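Local coordinates for CELL WALL surface anchor family protein (Streptococcus pneumoniae, PDB 2WW8), which serves as the adhesin of the pneumococcal pilus and, by its elongated multidomain build with an integrin-like metal-binding domain, probably mediates attachment to host cells, at residues 53-57 with 730-734; 114-118 with 129-133; 141-145 with 718-722. One frame throughout, in Å; residues are numbered along the deposited sequence.

Contact 1: 53-57 with 730-734; sequences KETGE and SKEKK
In the prealbumin-like, CNA_B-type domain, strand 48-55 runs parallel to strand 724-730, more than 600 residues further on; this contact is where the pair ends. Thr-55 and Ser-730 form a parallel bridge, CA to CA 5.0 Å, with Gly-56 next in register to Lys-731 at 5.3 Å. Both segments leave the sheet after the bridge; overall (CA 54 to 57 against CA 730 to 733) they run 51° apart. Thr-55 (chi1 p) and Ser-730 (chi1 m) project from the same face, OG1 to OG 3.6 Å. N of Lys-731 donates to O of Thr-55 at 2.9 Å (168°); earlier on the strand the backbone of Lys-53 pairs with Ile-727 and Ile-729, and that of Thr-55 also bonds to Ile-729. On the other face Glu-54 (chi1 m) is buried, its OE1 3.2 Å from CD of Lys-731. OE2 of Glu-54 stays 4.4 Å from NZ of Lys-731, which also has a long, weak ion pair with Glu-103. Past Gly-56 (phi/psi -146/-123), N of Glu-57 is bonded to the hydroxyl of Tyr-110. At the exposed end a salt bridge, its hydrogen bond weak, joins OE1 of Glu-57 to NZ of Lys-733, 2.9 Å.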
loop_
_atom_site.group_PDB
_atom_site.type_symbol
_atom_site.label_atom_id
_atom_site.label_comp_id
_atom_site.label_asym_id
_atom_site.label_seq_id
_atom_site.Cartn_x
_atom_site.Cartn_y
_atom_site.Cartn_z
ATOM N N LYS A 53 0.045 -46.217 16.752
ATOM C CA LYS A 53 0.613 -46.327 18.089
ATOM C C LYS A 53 -0.022 -47.534 18.778
ATOM O O LYS A 53 -1.217 -47.798 18.559
ATOM C CB LYS A 53 0.307 -45.096 18.951
ATOM C CG LYS A 53 1.127 -43.865 18.631
ATOM C CD LYS A 53 0.899 -42.784 19.670
ATOM C CE LYS A 53 1.938 -41.700 19.481
ATOM N NZ LYS A 53 2.089 -40.936 20.750
ATOM N N GLU A 54 0.784 -48.227 19.595
ATOM C CA GLU A 54 0.311 -49.304 20.484
ATOM C C GLU A 54 0.599 -49.026 21.962
ATOM O O GLU A 54 1.739 -48.724 22.339
ATOM C CB GLU A 54 0.879 -50.654 20.056
ATOM C CG GLU A 54 0.590 -51.008 18.598
ATOM C CD GLU A 54 0.420 -52.503 18.376
ATOM O OE1 GLU A 54 0.908 -53.275 19.239
ATOM O OE2 GLU A 54 -0.190 -52.893 17.350
ATOM N N THR A 55 -0.448 -49.098 22.785
ATOM C CA THR A 55 -0.272 -49.027 24.242
ATOM C C THR A 55 -0.612 -50.344 24.981
ATOM O O THR A 55 -1.280 -51.232 24.438
ATOM C CB THR A 55 -1.057 -47.852 24.882
ATOM O OG1 THR A 55 -2.469 -48.073 24.719
ATOM C CG2 THR A 55 -0.601 -46.503 24.302
ATOM N N GLY A 56 -0.156 -50.462 26.225
ATOM C CA GLY A 56 -0.402 -51.645 27.046
ATOM C C GLY A 56 -0.551 -51.246 28.501
ATOM O O GLY A 56 -1.413 -50.422 28.814
ATOM N N GLU A 57 0.294 -51.831 29.356
ATOM C CA GLU A 57 0.360 -51.631 30.817
ATOM C C GLU A 57 -0.227 -50.326 31.364
ATOM O O GLU A 57 0.506 -49.340 31.527
ATOM C CB GLU A 57 1.808 -51.789 31.314
ATOM C CG GLU A 57 1.968 -52.474 32.686
ATOM C CD GLU A 57 1.437 -53.914 32.735
ATOM O OE1 GLU A 57 0.810 -54.370 31.748
ATOM O OE2 GLU A 57 1.633 -54.607 33.762
ATOM N N SER A 730 -4.976 -50.169 21.849
ATOM C CA SER A 730 -4.868 -50.771 23.175
ATOM C C SER A 730 -4.704 -52.293 23.097
ATOM O O SER A 730 -5.611 -53.024 22.700
ATOM C CB SER A 730 -6.083 -50.393 24.019
ATOM O OG SER A 730 -5.921 -49.057 24.438
ATOM N N LYS A 731 -3.532 -52.779 23.477
ATOM C CA LYS A 731 -3.241 -54.201 23.320
ATOM C C LYS A 731 -3.538 -54.964 24.627
ATOM O O LYS A 731 -3.409 -54.385 25.719
ATOM C CB LYS A 731 -1.797 -54.330 22.820
ATOM C CG LYS A 731 -1.600 -54.091 21.322
ATOM C CD LYS A 731 -1.061 -55.347 20.590
ATOM C CE LYS A 731 -2.113 -56.269 19.948
ATOM N NZ LYS A 731 -3.133 -55.677 19.006
ATOM N N GLU A 732 -3.966 -56.229 24.525
ATOM C CA GLU A 732 -4.177 -57.081 25.719
ATOM C C GLU A 732 -2.941 -57.943 25.994
ATOM O O GLU A 732 -2.491 -58.697 25.125
ATOM C CB GLU A 732 -5.404 -58.020 25.633
ATOM C CG GLU A 732 -6.663 -57.508 24.915
ATOM C CD GLU A 732 -7.591 -56.660 25.792
ATOM O OE1 GLU A 732 -8.011 -57.140 26.872
ATOM O OE2 GLU A 732 -7.925 -55.511 25.393
ATOM N N LYS A 733 -2.393 -57.825 27.200
ATOM C CA LYS A 733 -1.367 -58.765 27.652
ATOM C C LYS A 733 -1.806 -60.204 27.339
ATOM O O LYS A 733 -2.938 -60.595 27.635
ATOM C CB LYS A 733 -1.139 -58.606 29.153
ATOM C CG LYS A 733 0.253 -58.971 29.631
ATOM C CD LYS A 733 1.122 -57.736 29.801
ATOM C CE LYS A 733 2.140 -57.966 30.902
ATOM N NZ LYS A 733 2.634 -56.657 31.392
ATOM N N LYS A 734 -0.935 -60.986 26.706
ATOM C CA LYS A 734 -1.252 -62.404 26.493
ATOM C C LYS A 734 -0.917 -63.273 27.694
ATOM O O LYS A 734 0.073 -63.066 28.401
ATOM C CB LYS A 734 -0.702 -62.985 25.186
ATOM C CG LYS A 734 0.793 -62.857 24.939
ATOM C CD LYS A 734 1.505 -64.203 25.013
ATOM C CE LYS A 734 1.286 -65.073 23.786
ATOM N NZ LYS A 734 -0.167 -65.303 23.586
#

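Contact 2: 114-118 with 129-133; sequences TKQWT and VQGEQ
Both segments are extended over most of their length: residues 116-118 belong to strand 116-121, and the loop segment 129-133 leaves strand 127-129, its antiparallel neighbour at the edge of the five-stranded sheet of the prealbumin-like domain. Thr-118 and Gln-130 are nearest in register, CA to CA 5.4 Å. The carbonyl of Thr-118 holds the pair, accepting a bond from N of Gln-130 (2.8 Å, 158°) and a CA-H...O contact from CA of Val-129 to O of Thr-118 (3.3 Å). Gly-131 then turns the chain with positive phi and psi (42/49), and a weak bond runs from N of Glu-132 to O of Val-129 at 3.4 Å. Trp-117 (chi1 m, chi2 -94°) is buried; its CA-to-CB bond points toward 129-133, with CB 4.1 Å from CG1 of Val-129 (chi1 t). Ile-729 touches Trp-117, while Pro-725 and Ile-727 touch Val-129, so strand 724-730 packs on both. Glu-132 (chi1 t, chi2 p) lies at the edge of the indole, its CD 3.8 Å from NE1 of Trp-117, yet this NE1 is left without a hydrogen-bonding partner. The carboxylate instead meets Lys-115, extended to a final p torsion, in a salt bridge between NZ of Lys-115 and OE1 of Glu-132, 3.3 Å.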
loop_
_atom_site.group_PDB
_atom_site.type_symbol
_atom_site.label_atom_id
_atom_site.label_comp_id
_atom_site.label_asym_id
_atom_site.label_seq_id
_atom_site.Cartn_x
_atom_site.Cartn_y
_atom_site.Cartn_z
ATOM N N THR A 114 -7.178 -59.215 16.224
ATOM C CA THR A 114 -8.066 -59.943 15.311
ATOM C C THR A 114 -8.606 -59.044 14.189
ATOM O O THR A 114 -9.409 -59.479 13.357
ATOM C CB THR A 114 -9.242 -60.618 16.074
ATOM O OG1 THR A 114 -9.653 -59.774 17.159
ATOM C CG2 THR A 114 -8.847 -62.000 16.619
ATOM N N LYS A 115 -8.149 -57.792 14.163
ATOM C CA LYS A 115 -8.765 -56.736 13.359
ATOM C C LYS A 115 -7.891 -56.306 12.182
ATOM O O LYS A 115 -6.671 -56.140 12.292
ATOM C CB LYS A 115 -9.140 -55.546 14.252
ATOM C CG LYS A 115 -10.095 -54.504 13.669
ATOM C CD LYS A 115 -10.216 -53.331 14.653
ATOM C CE LYS A 115 -10.933 -52.091 14.112
ATOM N NZ LYS A 115 -12.323 -52.302 13.637
ATOM N N GLN A 116 -8.563 -56.163 11.044
ATOM C CA GLN A 116 -7.972 -55.660 9.815
ATOM C C GLN A 116 -8.597 -54.304 9.489
ATOM O O GLN A 116 -9.820 -54.171 9.443
ATOM C CB GLN A 116 -8.280 -56.636 8.685
ATOM C CG GLN A 116 -7.463 -57.910 8.660
ATOM C CD GLN A 116 -7.551 -58.576 7.297
ATOM O OE1 GLN A 116 -8.645 -58.866 6.810
ATOM N NE2 GLN A 116 -6.404 -58.799 6.664
ATOM N N TRP A 117 -7.776 -53.288 9.250
ATOM C CA TRP A 117 -8.310 -51.948 8.958
ATOM C C TRP A 117 -8.280 -51.592 7.479
ATOM O O TRP A 117 -7.334 -51.924 6.774
ATOM C CB TRP A 117 -7.527 -50.871 9.703
ATOM C CG TRP A 117 -7.560 -51.014 11.180
ATOM C CD1 TRP A 117 -8.422 -50.405 12.050
ATOM C CD2 TRP A 117 -6.680 -51.818 11.975
ATOM N NE1 TRP A 117 -8.128 -50.784 13.340
ATOM C CE2 TRP A 117 -7.066 -51.651 13.322
ATOM C CE3 TRP A 117 -5.603 -52.663 11.678
ATOM C CZ2 TRP A 117 -6.413 -52.301 14.374
ATOM C CZ3 TRP A 117 -4.952 -53.311 12.725
ATOM C CH2 TRP A 117 -5.360 -53.126 14.056
ATOM N N THR A 118 -9.315 -50.896 7.022
ATOM C CA THR A 118 -9.333 -50.336 5.671
ATOM C C THR A 118 -8.805 -48.893 5.640
ATOM O O THR A 118 -9.158 -48.052 6.467
ATOM C CB THR A 118 -10.749 -50.455 5.065
ATOM O OG1 THR A 118 -11.116 -51.837 5.057
ATOM C CG2 THR A 118 -10.845 -49.886 3.636
ATOM N N VAL A 129 -8.971 -43.821 7.764
ATOM C CA VAL A 129 -9.046 -45.206 8.229
ATOM C C VAL A 129 -10.521 -45.540 8.455
ATOM O O VAL A 129 -11.095 -45.016 9.403
ATOM C CB VAL A 129 -8.209 -45.396 9.512
ATOM C CG1 VAL A 129 -8.190 -46.865 9.941
ATOM C CG2 VAL A 129 -6.786 -44.878 9.293
ATOM N N GLN A 130 -11.130 -46.368 7.598
ATOM C CA GLN A 130 -12.599 -46.486 7.519
ATOM C C GLN A 130 -13.262 -46.972 8.809
ATOM O O GLN A 130 -12.739 -47.866 9.472
ATOM C CB GLN A 130 -13.045 -47.344 6.321
ATOM C CG GLN A 130 -12.901 -46.666 4.944
ATOM C CD GLN A 130 -13.888 -45.505 4.728
ATOM O OE1 GLN A 130 -13.603 -44.340 5.049
ATOM N NE2 GLN A 130 -15.059 -45.825 4.176
ATOM N N GLY A 131 -14.393 -46.367 9.165
ATOM C CA GLY A 131 -15.100 -46.667 10.411
ATOM C C GLY A 131 -14.213 -46.833 11.638
ATOM O O GLY A 131 -14.346 -47.797 12.389
ATOM N N GLU A 132 -13.300 -45.895 11.857
ATOM C CA GLU A 132 -12.427 -45.956 13.025
ATOM C C GLU A 132 -12.154 -44.595 13.676
ATOM O O GLU A 132 -11.861 -43.613 12.991
ATOM C CB GLU A 132 -11.111 -46.652 12.662
ATOM C CG GLU A 132 -10.329 -47.195 13.852
ATOM C CD GLU A 132 -10.938 -48.462 14.439
ATOM O OE1 GLU A 132 -11.789 -49.087 13.764
ATOM O OE2 GLU A 132 -10.550 -48.832 15.572
ATOM N N GLN A 133 -12.247 -44.542 15.002
ATOM C CA GLN A 133 -11.816 -43.363 15.745
ATOM C C GLN A 133 -10.291 -43.214 15.771
ATOM O O GLN A 133 -9.572 -44.179 16.042
ATOM C CB GLN A 133 -12.333 -43.418 17.181
ATOM C CG GLN A 133 -11.343 -42.851 18.198
ATOM C CD GLN A 133 -12.033 -42.493 19.489
ATOM O OE1 GLN A 133 -12.199 -43.343 20.378
ATOM N NE2 GLN A 133 -12.463 -41.232 19.591
#

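Contact 3: 141-145 with 718-722; sequences LSDQY and IRDVR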
loop_
_atom_site.group_PDB
_atom_site.type_symbol
_atom_site.label_atom_id
_atom_site.label_comp_id
_atom_site.label_asym_id
_atom_site.label_seq_id
_atom_site.Cartn_x
_atom_site.Cartn_y
_atom_site.Cartn_z
ATOM N N LEU A 141 4.600 -28.006 7.498
ATOM C CA LEU A 141 4.476 -27.476 6.132
ATOM C C LEU A 141 5.799 -27.654 5.398
ATOM O O LEU A 141 6.845 -27.661 6.042
ATOM C CB LEU A 141 4.126 -26.001 6.191
ATOM C CG LEU A 141 2.666 -25.581 6.343
ATOM C CD1 LEU A 141 2.689 -24.139 6.694
ATOM C CD2 LEU A 141 1.901 -25.777 5.043
ATOM N N SER A 142 5.788 -27.854 4.084
ATOM C CA SER A 142 7.043 -27.940 3.345
ATOM C C SER A 142 7.710 -26.560 3.201
ATOM O O SER A 142 7.064 -25.521 3.408
ATOM C CB SER A 142 6.796 -28.567 1.971
ATOM O OG SER A 142 6.165 -27.649 1.076
ATOM N N ASP A 143 8.990 -26.557 2.825
ATOM C CA ASP A 143 9.755 -25.332 2.558
ATOM C C ASP A 143 9.858 -24.925 1.078
ATOM O O ASP A 143 10.769 -24.172 0.702
ATOM C CB ASP A 143 11.161 -25.418 3.184
ATOM C CG ASP A 143 12.056 -26.448 2.495
ATOM O OD1 ASP A 143 11.579 -27.168 1.581
ATOM O OD2 ASP A 143 13.250 -26.534 2.878
ATOM N N GLN A 144 8.921 -25.416 0.266
ATOM C CA GLN A 144 8.792 -25.071 -1.153
ATOM C C GLN A 144 7.850 -23.899 -1.452
ATOM O O GLN A 144 6.668 -23.940 -1.129
ATOM C CB GLN A 144 8.321 -26.295 -1.944
ATOM C CG GLN A 144 9.285 -27.464 -1.810
ATOM C CD GLN A 144 10.617 -27.181 -2.478
ATOM O OE1 GLN A 144 11.657 -27.144 -1.818
ATOM N NE2 GLN A 144 10.594 -26.976 -3.793
ATOM N N TYR A 145 8.364 -22.866 -2.108
ATOM C CA TYR A 145 7.579 -21.662 -2.420
ATOM C C TYR A 145 7.819 -21.291 -3.870
ATOM O O TYR A 145 8.967 -21.281 -4.304
ATOM C CB TYR A 145 8.031 -20.478 -1.555
ATOM C CG TYR A 145 7.824 -20.763 -0.094
ATOM C CD1 TYR A 145 6.603 -20.488 0.517
ATOM C CD2 TYR A 145 8.834 -21.351 0.671
ATOM C CE1 TYR A 145 6.390 -20.789 1.867
ATOM C CE2 TYR A 145 8.636 -21.642 2.005
ATOM C CZ TYR A 145 7.418 -21.355 2.599
ATOM O OH TYR A 145 7.215 -21.653 3.926
ATOM N N ILE A 718 -2.449 -19.259 -1.493
ATOM C CA ILE A 718 -2.600 -19.773 -0.135
ATOM C C ILE A 718 -2.472 -21.287 -0.206
ATOM O O ILE A 718 -2.738 -21.898 -1.269
ATOM C CB ILE A 718 -3.949 -19.365 0.514
ATOM C CG1 ILE A 718 -5.127 -19.905 -0.312
ATOM C CG2 ILE A 718 -4.001 -17.822 0.690
ATOM C CD1 ILE A 718 -6.484 -19.720 0.330
ATOM N N ARG A 719 -2.033 -21.876 0.913
ATOM C CA ARG A 719 -1.974 -23.332 1.009
ATOM C C ARG A 719 -2.273 -23.804 2.422
ATOM O O ARG A 719 -2.409 -22.989 3.342
ATOM C CB ARG A 719 -0.577 -23.840 0.640
ATOM C CG ARG A 719 0.473 -23.289 1.600
ATOM C CD ARG A 719 1.756 -24.047 1.446
ATOM N NE ARG A 719 2.845 -23.506 2.246
ATOM C CZ ARG A 719 4.019 -24.111 2.340
ATOM N NH1 ARG A 719 4.192 -25.246 1.681
ATOM N NH2 ARG A 719 4.986 -23.592 3.082
ATOM N N ASP A 720 -2.358 -25.123 2.590
ATOM C CA ASP A 720 -2.422 -25.741 3.920
ATOM C C ASP A 720 -1.748 -27.112 3.839
ATOM O O ASP A 720 -1.446 -27.572 2.732
ATOM C CB ASP A 720 -3.853 -25.903 4.453
ATOM C CG ASP A 720 -3.902 -26.090 5.979
ATOM O OD1 ASP A 720 -2.878 -25.922 6.685
ATOM O OD2 ASP A 720 -4.980 -26.424 6.498
ATOM N N VAL A 721 -1.497 -27.729 4.994
ATOM C CA VAL A 721 -0.868 -29.054 5.026
ATOM C C VAL A 721 -1.877 -29.983 5.694
ATOM O O VAL A 721 -2.425 -29.649 6.752
ATOM C CB VAL A 721 0.509 -29.062 5.752
ATOM C CG1 VAL A 721 0.408 -28.563 7.189
ATOM C CG2 VAL A 721 1.116 -30.471 5.780
ATOM N N ARG A 722 -2.170 -31.112 5.064
ATOM C CA ARG A 722 -3.250 -31.933 5.574
ATOM C C ARG A 722 -2.805 -32.692 6.832
ATOM O O ARG A 722 -1.646 -33.106 6.941
ATOM C CB ARG A 722 -3.679 -32.878 4.474
ATOM C CG ARG A 722 -5.112 -33.292 4.573
ATOM C CD ARG A 722 -5.306 -34.051 3.278
ATOM N NE ARG A 722 -5.912 -33.206 2.263
ATOM C CZ ARG A 722 -7.143 -32.738 2.409
ATOM N NH1 ARG A 722 -7.802 -33.050 3.521
ATOM N NH2 ARG A 722 -7.696 -31.961 1.484
#
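A buried arginine grips a passing loop in this contact, a mixed polar and apolar junction between the two connections that lead into and out of the adjoining domain. Segment 141-145 links strand 135-137 to strand 148-150, while 718-722 links strand 717-718 back to strand 724-730; where they touch, the segments run roughly antiparallel (147°). Arg-719 supplies most of the chemistry. From an otherwise extended side chain (chi1 p, the remaining torsions t), its NH2 donates to O of Ser-142 at 2.9 Å and its NH1 to OG of Ser-142 at 3.2 Å, with a weaker bond from NH1 of Arg-719 to O of Ser-142 at 3.4 Å. The same guanidinium is held from outside as well, NE by the carbonyl of His-172 and NH1 by that of Asn-689, so it ties together several segments of the chain. Beside it lies the antiparallel sheet containing strands 171-184 and 717-718, and the two segments carry the chain between this sheet and the prealbumin-like domain, itself built from distant pieces of sequence. The hydroxyl of Tyr-145 accepts a bond from the amide of His-172 and sits at the edge of the guanidinium, OH of Tyr-145 to NH2 of Arg-719 being 3.1 Å. One face of the guanidinium is covered by Leu-141, whose CD2 is 3.7 Å from NE of Arg-719 and also packs on Val-721, CD2 to CB 3.6 Å. OD1 of Asp-720 accepts a weak bond from N of Val-721 (2.8 Å) and makes a salt bridge with Lys-173.

Contacts 1 and 2 belong to the same prealbumin-like domain, their centres about 17 Å apart, and share strand 724-730: contact 1 carries on from its end, while contact 2 packs its Trp-117 and Val-129 against it. Contact 3 lies about 36 Å from contact 1 and about 29 Å from contact 2, centre to centre, where the chain passes to the neighbouring sheet. Contacts 1 and 3 are surface contacts bringing together residues hundreds of positions apart; contact 2 is local and partly buried. The first two each pair a main-chain hydrogen bond at a strand end with a lysine-glutamate salt bridge; contact 3 combines an arginine bonding to a loop with a leucine packed over it.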